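Local coordinates for putative transcription protein (Pseudomonas aeruginosa PAO1, PDB 4GCV), which is a putative transcriptional regulator of the HxlR family, probably binding DNA through a winged helix-turn-helix domain and perhaps sensing oxidative stress, at residues Leu46-Pro50 with Asn51-Arg55; Pro146-Glu150 with Glu151-Arg155. The protein carries 2 engineered substitutions. One frame throughout, in Å; residues are numbered along the deposited sequence.

Contact 1: Leu46-Pro50 with Asn51-Arg55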
ATOM      1  N   LEU B  46       0.885   8.847  19.654  1.00 40.90           N
ATOM      2  CA  LEU B  46       1.671   9.136  18.447  1.00 40.18           C
ATOM      3  C   LEU B  46       2.535  10.418  18.499  1.00 41.26           C
ATOM      4  O   LEU B  46       3.320  10.738  17.587  1.00 41.61           O
ATOM      5  CB  LEU B  46       0.714   9.167  17.264  1.00 39.11           C
ATOM      6  CG  LEU B  46       0.522   7.911  16.380  1.00 39.27           C
ATOM      7  CD1 LEU B  46       0.978   6.524  16.977  1.00 41.59           C
ATOM      8  CD2 LEU B  46      -0.841   7.878  15.846  1.00 35.24           C
ATOM      9  N   ASP B  47       2.397  11.166  19.568  1.00 42.61           N
ATOM     10  CA  ASP B  47       3.096  12.462  19.692  1.00 44.34           C
ATOM     11  C   ASP B  47       2.976  13.340  18.458  1.00 44.51           C
ATOM     12  O   ASP B  47       3.989  13.828  17.928  1.00 45.54           O
ATOM     13  CB  ASP B  47       4.568  12.286  20.078  1.00 44.59           C
ATOM     14  CG  ASP B  47       5.152  13.550  20.600  1.00 48.11           C
ATOM     15  OD1 ASP B  47       4.352  14.334  21.175  1.00 49.68           O
ATOM     16  OD2 ASP B  47       6.384  13.777  20.436  1.00 46.52           O
ATOM     17  N   ILE B  48       1.735  13.565  18.028  1.00 43.47           N
ATOM     18  CA  ILE B  48       1.433  14.324  16.824  1.00 42.64           C
ATOM     19  C   ILE B  48       0.599  15.543  17.193  1.00 43.15           C
ATOM     20  O   ILE B  48      -0.304  15.453  18.022  1.00 43.97           O
ATOM     21  CB  ILE B  48       0.698  13.403  15.797  1.00 42.02           C
ATOM     22  CG1 ILE B  48       0.067  14.155  14.608  1.00 41.93           C
ATOM     23  CG2 ILE B  48      -0.413  12.541  16.471  1.00 42.68           C
ATOM     24  CD1 ILE B  48      -0.321  13.132  13.479  1.00 36.93           C
ATOM     25  N   ALA B  49       0.893  16.683  16.582  1.00 42.24           N
ATOM     26  CA  ALA B  49       0.099  17.878  16.805  1.00 43.36           C
ATOM     27  C   ALA B  49      -1.356  17.701  16.328  1.00 41.98           C
ATOM     28  O   ALA B  49      -1.583  17.026  15.355  1.00 39.33           O
ATOM     29  CB  ALA B  49       0.751  19.113  16.110  1.00 44.82           C
ATOM     30  N   PRO B  50      -2.316  18.343  17.010  1.00 43.47           N
ATOM     31  CA  PRO B  50      -3.767  18.233  16.772  1.00 44.40           C
ATOM     32  C   PRO B  50      -4.209  18.498  15.340  1.00 45.39           C
ATOM     33  O   PRO B  50      -4.982  17.711  14.791  1.00 44.89           O
ATOM     34  CB  PRO B  50      -4.353  19.346  17.660  1.00 46.35           C
ATOM     35  CG  PRO B  50      -3.367  19.505  18.737  1.00 47.16           C
ATOM     36  CD  PRO B  50      -2.024  19.261  18.127  1.00 44.93           C
ATOM     37  N   ASN B  51      -3.766  19.612  14.756  1.00 47.87           N
ATOM     38  CA  ASN B  51      -4.248  20.009  13.437  1.00 49.97           C
ATOM     39  C   ASN B  51      -3.898  18.944  12.429  1.00 48.16           C
ATOM     40  O   ASN B  51      -4.634  18.699  11.489  1.00 48.39           O
ATOM     41  CB  ASN B  51      -3.683  21.366  12.979  1.00 52.12           C
ATOM     42  CG  ASN B  51      -4.411  22.549  13.596  1.00 56.58           C
ATOM     43  OD1 ASN B  51      -5.311  22.380  14.419  1.00 58.48           O
ATOM     44  ND2 ASN B  51      -4.029  23.761  13.189  1.00 58.00           N
HETATM   45  N   MSE B  52      -2.766  18.304  12.622  1.00 47.60           N
HETATM   46  CA  MSE B  52      -2.342  17.289  11.682  1.00 47.02           C
HETATM   47  C   MSE B  52      -3.012  15.942  11.959  1.00 42.64           C
HETATM   48  O   MSE B  52      -3.332  15.174  11.028  1.00 40.26           O
HETATM   49  CB  MSE B  52      -0.843  17.137  11.766  1.00 48.78           C
HETATM   50  CG  MSE B  52      -0.407  15.751  11.390  1.00 58.73           C
HETATM   51 SE   MSE B  52       0.558  15.809   9.756  1.00 87.72          SE
HETATM   52  CE  MSE B  52       2.268  16.448  10.513  1.00 75.43           C
ATOM     53  N   LEU B  53      -3.222  15.650  13.234  1.00 40.61           N
ATOM     54  CA  LEU B  53      -3.925  14.451  13.583  1.00 38.84           C
ATOM     55  C   LEU B  53      -5.342  14.488  12.928  1.00 39.77           C
ATOM     56  O   LEU B  53      -5.840  13.471  12.442  1.00 37.91           O
ATOM     57  CB  LEU B  53      -3.980  14.306  15.107  1.00 38.25           C
ATOM     58  CG  LEU B  53      -4.796  13.112  15.626  1.00 36.99           C
ATOM     59  CD1 LEU B  53      -4.358  11.794  14.963  1.00 34.64           C
ATOM     60  CD2 LEU B  53      -4.710  12.989  17.106  1.00 37.37           C
ATOM     61  N   THR B  54      -5.943  15.680  12.900  1.00 41.84           N
ATOM     62  CA  THR B  54      -7.310  15.885  12.503  1.00 44.39           C
ATOM     63  C   THR B  54      -7.412  15.714  10.998  1.00 44.97           C
ATOM     64  O   THR B  54      -8.354  15.064  10.486  1.00 44.84           O
ATOM     65  CB  THR B  54      -7.801  17.300  12.932  1.00 47.10           C
ATOM     66  OG1 THR B  54      -7.936  17.320  14.352  1.00 49.34           O
ATOM     67  CG2 THR B  54      -9.153  17.674  12.305  1.00 47.77           C
ATOM     68  N   ARG B  55      -6.442  16.272  10.282  1.00 44.86           N
ATOM     69  CA  ARG B  55      -6.459  16.174   8.847  1.00 45.10           C
ATOM     70  C   ARG B  55      -6.296  14.699   8.443  1.00 42.11           C
ATOM     71  O   ARG B  55      -6.953  14.221   7.520  1.00 42.40           O
ATOM     72  CB  ARG B  55      -5.369  17.057   8.249  1.00 45.81           C
ATOM     73  CG  ARG B  55      -5.916  18.066   7.236  1.00 52.62           C
ATOM     74  CD  ARG B  55      -5.019  19.321   7.118  1.00 59.44           C
ATOM     75  NE  ARG B  55      -3.612  18.962   7.271  1.00 60.62           N
ATOM     76  CZ  ARG B  55      -2.744  19.663   8.000  1.00 65.33           C
ATOM     77  NH1 ARG B  55      -3.152  20.754   8.640  1.00 66.47           N
ATOM     78  NH2 ARG B  55      -1.473  19.257   8.120  1.00 63.56           N
TER
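The carbonyl oxygen of P50 is gripped twice by T54: the backbone N of T54 comes to 2.9 Å from P50 O, and T54 OG1 stands 3.0 Å from the same P50 O. The amide is tilted somewhat from the carbonyl plane, whereas the hydroxyl comes from above it, 40° out. T54 has OG1 turned beside its own backbone N (chi1 -71°), which folds the hydroxyl back against the preceding turn. One residue earlier, L53 N donates to A49 O over 3.0 Å with an N-H...O angle of 157°, its donor in the carbonyl plane. M52 N adds a weak second bond to A49 O. A49 holds the N-cap position of helix 50-62, the probable recognition helix of the helix-turn-helix. P50 sits in the first turn, where a proline ring costs no helical N-H bond.

Next to these bonds lies the apolar part. I48 sends its longer branch to the helix, CG1 anti to the backbone N, and crosses the M52 side chain at about a right angle. The methyl I48 CD1 presses on M52 CG at 3.4 Å, tighter than usual van der Waals contact, and I48 CG1 rests 4.1 Å from L53 CB. I48 also packs on W24 of helix 23-33, while L53 reaches F39 and F42 of helix 39-46; I48 O takes a bond from S43 OG. D47, with positive phi, leaves the helical path after helix 39-46.

With no side-chain acceptor at A49, the capping falls to its carbonyl, A49 O; T54 OG1 is a second donor on P50 O. These polar bonds stay within the chain's own first turn, while I48 and L53 carry the apolar contacts to W24, F39 and F42.

Contact 2: Pro146-Glu150 with Glu151-Arg155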
ATOM      1  N   PRO B 146     -12.308 -11.676 -15.126  1.00 53.12           N
ATOM      2  CA  PRO B 146     -13.494 -12.110 -15.881  1.00 55.68           C
ATOM      3  C   PRO B 146     -14.568 -11.032 -16.047  1.00 55.75           C
ATOM      4  O   PRO B 146     -15.194 -10.962 -17.100  1.00 57.94           O
ATOM      5  CB  PRO B 146     -14.043 -13.279 -15.059  1.00 56.15           C
ATOM      6  CG  PRO B 146     -12.895 -13.714 -14.179  1.00 55.25           C
ATOM      7  CD  PRO B 146     -12.008 -12.555 -13.977  1.00 51.81           C
ATOM      8  N   ALA B 147     -14.761 -10.194 -15.039  1.00 54.10           N
ATOM      9  CA  ALA B 147     -15.787  -9.135 -15.082  1.00 55.32           C
ATOM     10  C   ALA B 147     -15.345  -7.842 -15.831  1.00 55.47           C
ATOM     11  O   ALA B 147     -16.188  -6.970 -16.120  1.00 56.41           O
ATOM     12  CB  ALA B 147     -16.247  -8.791 -13.659  1.00 53.45           C
ATOM     13  N   ALA B 148     -14.050  -7.740 -16.165  1.00 54.29           N
ATOM     14  CA  ALA B 148     -13.475  -6.540 -16.832  1.00 54.38           C
ATOM     15  C   ALA B 148     -14.178  -6.047 -18.096  1.00 56.68           C
ATOM     16  O   ALA B 148     -14.374  -6.808 -19.066  1.00 58.70           O
ATOM     17  CB  ALA B 148     -11.977  -6.718 -17.103  1.00 53.26           C
ATOM     18  N   SER B 149     -14.543  -4.765 -18.073  1.00 56.81           N
ATOM     19  CA  SER B 149     -14.992  -4.031 -19.288  1.00 60.04           C
ATOM     20  C   SER B 149     -13.857  -3.903 -20.302  1.00 61.04           C
ATOM     21  O   SER B 149     -12.666  -4.034 -19.934  1.00 59.49           O
ATOM     22  CB  SER B 149     -15.462  -2.613 -18.919  1.00 58.94           C
ATOM     23  OG  SER B 149     -14.391  -1.852 -18.355  1.00 56.84           O
ATOM     24  N   GLU B 150     -14.238  -3.600 -21.544  1.00 64.76           N
ATOM     25  CA  GLU B 150     -13.335  -3.227 -22.658  1.00 67.00           C
ATOM     26  C   GLU B 150     -12.267  -2.207 -22.208  1.00 65.01           C
ATOM     27  O   GLU B 150     -11.080  -2.399 -22.470  1.00 64.12           O
ATOM     28  CB  GLU B 150     -14.164  -2.680 -23.840  1.00 70.40           C
ATOM     29  CG  GLU B 150     -13.476  -2.726 -25.243  1.00 76.05           C
ATOM     30  CD  GLU B 150     -14.412  -2.351 -26.435  1.00 83.28           C
ATOM     31  OE1 GLU B 150     -15.176  -1.352 -26.351  1.00 84.89           O
ATOM     32  OE2 GLU B 150     -14.372  -3.054 -27.480  1.00 88.44           O
ATOM     33  N   GLU B 151     -12.696  -1.159 -21.501  1.00 64.24           N
ATOM     34  CA  GLU B 151     -11.811  -0.123 -21.007  1.00 63.52           C
ATOM     35  C   GLU B 151     -10.775  -0.713 -20.057  1.00 61.55           C
ATOM     36  O   GLU B 151      -9.585  -0.385 -20.140  1.00 59.83           O
ATOM     37  CB  GLU B 151     -12.607   0.947 -20.259  1.00 63.19           C
ATOM     38  CG  GLU B 151     -12.926   2.189 -21.051  1.00 69.13           C
ATOM     39  CD  GLU B 151     -11.734   3.131 -21.184  1.00 71.01           C
ATOM     40  OE1 GLU B 151     -11.243   3.631 -20.137  1.00 70.72           O
ATOM     41  OE2 GLU B 151     -11.294   3.367 -22.333  1.00 70.39           O
HETATM   42  N   MSE B 152     -11.229  -1.570 -19.144  1.00 60.95           N
HETATM   43  CA  MSE B 152     -10.319  -2.177 -18.188  1.00 59.66           C
HETATM   44  C   MSE B 152      -9.244  -3.009 -18.875  1.00 60.19           C
HETATM   45  O   MSE B 152      -8.072  -2.914 -18.518  1.00 58.67           O
HETATM   46  CB  MSE B 152     -11.078  -3.005 -17.142  1.00 59.21           C
HETATM   47  CG  MSE B 152     -10.173  -3.565 -16.096  1.00 58.61           C
HETATM   48 SE   MSE B 152      -9.430  -2.097 -15.031  1.00 63.99          SE
HETATM   49  CE  MSE B 152     -10.956  -1.769 -13.829  1.00 60.99           C
ATOM     50  N   ARG B 153      -9.659  -3.812 -19.854  1.00 63.60           N
ATOM     51  CA  ARG B 153      -8.775  -4.665 -20.661  1.00 66.28           C
ATOM     52  C   ARG B 153      -7.640  -3.872 -21.315  1.00 67.32           C
ATOM     53  O   ARG B 153      -6.489  -4.316 -21.337  1.00 66.40           O
ATOM     54  CB  ARG B 153      -9.595  -5.368 -21.759  1.00 69.47           C
ATOM     55  CG  ARG B 153     -10.726  -6.272 -21.261  1.00 71.19           C
ATOM     56  CD  ARG B 153     -10.424  -7.738 -21.509  1.00 74.93           C
ATOM     57  NE  ARG B 153     -11.259  -8.321 -22.559  1.00 80.15           N
ATOM     58  CZ  ARG B 153     -10.939  -8.373 -23.862  1.00 84.87           C
ATOM     59  NH1 ARG B 153      -9.782  -7.868 -24.311  1.00 83.66           N
ATOM     60  NH2 ARG B 153     -11.784  -8.933 -24.732  1.00 86.61           N
ATOM     61  N   GLN B 154      -7.993  -2.702 -21.845  1.00 70.28           N
ATOM     62  CA  GLN B 154      -7.060  -1.785 -22.494  1.00 73.17           C
ATOM     63  C   GLN B 154      -6.067  -1.232 -21.492  1.00 72.67           C
ATOM     64  O   GLN B 154      -4.887  -1.091 -21.799  1.00 72.91           O
ATOM     65  CB  GLN B 154      -7.805  -0.608 -23.137  1.00 74.59           C
ATOM     66  CG  GLN B 154      -6.974   0.189 -24.164  1.00 77.31           C
ATOM     67  CD  GLN B 154      -7.163   1.709 -24.043  1.00 78.57           C
ATOM     68  OE1 GLN B 154      -6.971   2.286 -22.966  1.00 77.52           O
ATOM     69  NE2 GLN B 154      -7.529   2.355 -25.146  1.00 78.67           N
ATOM     70  N   ARG B 155      -6.547  -0.909 -20.298  1.00 40.87           N
ATOM     71  CA  ARG B 155      -5.671  -0.370 -19.264  1.00 43.98           C
ATOM     72  C   ARG B 155      -4.657  -1.389 -18.747  1.00 45.83           C
ATOM     73  O   ARG B 155      -3.585  -0.994 -18.248  1.00 47.51           O
ATOM     74  CB  ARG B 155      -6.470   0.262 -18.132  1.00 43.69           C
ATOM     75  CG  ARG B 155      -7.194   1.469 -18.612  1.00 44.26           C
ATOM     76  CD  ARG B 155      -8.150   2.080 -17.590  1.00 46.17           C
ATOM     77  NE  ARG B 155      -8.354   3.453 -18.008  1.00 47.19           N
ATOM     78  CZ  ARG B 155      -9.454   4.175 -17.841  1.00 50.27           C
ATOM     79  NH1 ARG B 155     -10.510   3.677 -17.226  1.00 48.87           N
ATOM     80  NH2 ARG B 155      -9.474   5.423 -18.296  1.00 49.56           N
TER
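S149 is the N-cap of helix 150-155, its hydroxyl and its carbonyl serving two successive backbone donors. S149 OG accepts from M152 N over 3.3 Å with an N-H...O angle of 159°. With chi1 at 62° the hydroxyl lies between the residue's own N and carbonyl carbon, facing the first turn. S149 O takes R153 N at 3.0 Å, the straightest bond here (165°), with the donor nearly in line with the C=O. The next carbonyl, E150 O, receives Q154 N at 3.2 Å, and R155 N continues the series onto E151 O at 3.1 Å. Each of M152, R153, Q154 and R155 therefore has its amide satisfied from the start of the helix.

Among the side chains, E151 and R155, one turn apart, form a salt bridge: R155 NH1 is 3.0 Å from E151 OE1, but the oxygen stands well off the guanidinium plane, so charge alone holds the pair. R155 spends its NE and NH2 on the carbonyls of L46 and D47 in the second subunit. E151 OE2 also comes near the carboxylate of D47 of that subunit, which could raise the proton affinity of either acid. Bonds from the backbone of A147 reach the second subunit too, and M152 packs there on C11. Within the turn, A148 CB touches M152 CG at 3.8 Å, and R153 CG passes 3.2 Å from S149 O.

Overall arrangement
Both contacts start a helix, 50-62 in contact 1 and 150-155 in contact 2, but their settings differ. Contact 1 is partly buried, inside the helix-turn-helix region, and leans on apolar neighbours from helices 23-33 and 39-46. Contact 2 is a surface turn near the C-terminus, richer in charge and in contact with the other subunit. The caps differ accordingly: alanine offers only its carbonyl, serine its hydroxyl as well. Within one chain the centres of contact 1 and contact 2 are about 41 Å apart, on opposite sides of the chain's centre. Across the dimer, contact 2 of one subunit meets the loop of contact 1 of the other.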